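Local coordinates for CBS domain protein (Bacillus anthracis, PDB 3LQN), which is of unknown function but carries a pair of CBS domains, modules that in many relatives bind adenine nucleotides and regulate a partner, at residues D96-K101 / P117-V122. Residues are numbered along the deposited sequence; the frame is centred on the assembly and turned at random. Where two conformers were deposited one is given.
Sequences DIPVLK and PFICAV. With SO4 (sulfate ion), chain B.
The pyrrolidine ring of Pro-98 meets strand 118-122 through CB and CG: CG stands 3.4 Å from Phe-118 O, and CB lies 3.8 Å from Ile-119 CG1, while Met-112 and His-116 also touch the ring. Proline suits this lead-in to strand 99-101, since it needs no N-H partner and still offers its carbonyl. The Phe-118 side chain leaves the backbone away from 96-101 and touches Leu-63 and Ile-131.

From Pro-98 onward the two backbones pair in parallel. Cys-120 N donates to Pro-98 O at 3.2 Å. Leu-100 is then gripped twice: its N donates to Cys-120 O (2.8 Å, with an N-H...O angle of 159°), and its own O accepts from Val-122 N at 2.9 Å.

This is the beta-alpha-beta unit of the second CBS domain, in which helix 106-115 carries the chain from the edge strand 99-101 to its neighbour 118-122. Strand 118-122 bonds on its other side to strand 128-133, through Ile-119 and Ala-121.

Side chains alternate between two layers. Leu-100 and Ile-119 face the helix and both touch Met-112; Ile-119 has CG2 anti to the backbone N, which sets that methyl 3.8 Å from Leu-100 CG. Branched aliphatic groups suit this buried layer, and small Ala-121 sits beside Met-21. On the opposite face Val-99 and Cys-120 touch Leu-60 of the first CBS domain; beta-branched valine suits an extended strand, and the compact side chain of buried Cys-120 fits against that leucine. There Val-99 crosses Val-122 at about a right angle; their methyl contact is doubtful in detail, because Val-99 has two conformers. Lys-101, at the strand end, forms a salt bridge with Glu-103 through its ammonium group, NZ.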
# COMPACT_ATOMS: atom_id res chain seq x y z
N ASP A 96 0.85 9.69 15.22
CA ASP A 96 0.84 8.47 16.08
C ASP A 96 1.14 7.29 15.18
O ASP A 96 0.24 6.63 14.68
CB ASP A 96 -0.53 8.30 16.77
CG ASP A 96 -0.58 7.08 17.72
OD1 ASP A 96 0.49 6.64 18.18
OD2 ASP A 96 -1.70 6.59 18.00
N ILE A 97 2.42 7.11 14.89
CA ILE A 97 2.83 6.15 13.87
C ILE A 97 3.75 5.11 14.46
O ILE A 97 4.40 5.36 15.49
CB ILE A 97 3.60 6.84 12.74
CG1 ILE A 97 4.77 7.64 13.32
CG2 ILE A 97 2.63 7.68 11.88
CD1 ILE A 97 5.92 7.97 12.33
N PRO A 98 3.85 3.96 13.77
CA PRO A 98 4.71 2.83 14.12
C PRO A 98 6.20 3.20 13.97
O PRO A 98 6.63 3.58 12.88
CB PRO A 98 4.30 1.77 13.09
CG PRO A 98 3.93 2.59 11.86
CD PRO A 98 3.13 3.72 12.49
N VAL A 99 6.98 3.09 15.04
CA VAL A 99 8.42 3.33 14.97
C VAL A 99 9.24 2.26 15.71
O VAL A 99 8.92 1.88 16.85
CB VAL A 99 8.80 4.75 15.50
CG1 VAL A 99 10.32 4.94 15.48
CG2 VAL A 99 8.13 5.84 14.66
N LEU A 100 10.29 1.78 15.06
CA LEU A 100 11.15 0.77 15.68
C LEU A 100 12.56 1.34 15.75
O LEU A 100 12.91 2.19 14.98
CB LEU A 100 11.15 -0.52 14.87
CG LEU A 100 9.79 -1.23 14.97
CD1 LEU A 100 9.82 -2.45 14.14
CD2 LEU A 100 9.44 -1.60 16.40
N LYS A 101 13.34 0.85 16.71
CA LYS A 101 14.77 1.19 16.81
C LYS A 101 15.57 0.24 15.91
O LYS A 101 15.12 -0.87 15.58
CB LYS A 101 15.24 0.94 18.24
CG LYS A 101 14.45 1.62 19.33
CD LYS A 101 15.38 1.95 20.48
CE LYS A 101 16.45 2.94 20.02
NZ LYS A 101 17.79 2.78 20.69
N PRO A 117 1.75 -1.14 7.22
CA PRO A 117 2.38 -1.50 5.94
C PRO A 117 3.81 -0.96 5.93
O PRO A 117 4.69 -1.46 5.25
CB PRO A 117 1.53 -0.78 4.93
CG PRO A 117 0.21 -0.60 5.62
CD PRO A 117 0.56 -0.30 7.01
N PHE A 118 4.02 0.09 6.69
CA PHE A 118 5.38 0.48 6.92
C PHE A 118 5.69 1.35 8.10
O PHE A 118 4.90 2.18 8.60
CB PHE A 118 6.17 0.80 5.63
CG PHE A 118 6.34 2.26 5.32
CD1 PHE A 118 7.01 3.10 6.21
CD2 PHE A 118 5.92 2.77 4.11
CE1 PHE A 118 7.20 4.46 5.91
CE2 PHE A 118 6.12 4.07 3.79
CZ PHE A 118 6.77 4.93 4.69
N ILE A 119 6.89 1.10 8.55
CA ILE A 119 7.27 1.43 9.88
C ILE A 119 8.57 2.15 9.73
O ILE A 119 9.45 1.73 8.97
CB ILE A 119 7.51 0.15 10.64
CG1 ILE A 119 6.19 -0.62 10.80
CG2 ILE A 119 8.21 0.44 11.99
CD1 ILE A 119 6.41 -2.15 10.97
N CYS A 120 8.70 3.23 10.48
CA CYS A 120 9.91 4.00 10.44
C CYS A 120 10.85 3.49 11.50
O CYS A 120 10.43 3.18 12.61
CB CYS A 120 9.58 5.47 10.72
SG CYS A 120 8.59 6.27 9.40
N ALA A 121 12.12 3.46 11.15
CA ALA A 121 13.20 3.11 12.04
C ALA A 121 13.87 4.40 12.45
O ALA A 121 14.13 5.24 11.62
CB ALA A 121 14.19 2.26 11.31
N VAL A 122 14.18 4.54 13.75
CA VAL A 122 14.91 5.69 14.25
C VAL A 122 16.07 5.19 15.11
O VAL A 122 16.07 4.02 15.53
CB VAL A 122 14.00 6.58 15.09
CG1 VAL A 122 12.84 7.16 14.21
CG2 VAL A 122 13.47 5.81 16.26
S SO4 B . -2.68 11.59 14.40
O1 SO4 B . -3.97 11.87 15.05
O2 SO4 B . -1.92 10.62 15.18
O3 SO4 B . -2.94 11.03 13.08
O4 SO4 B . -1.92 12.84 14.26
O HOH W 1 5.96 4.70 10.71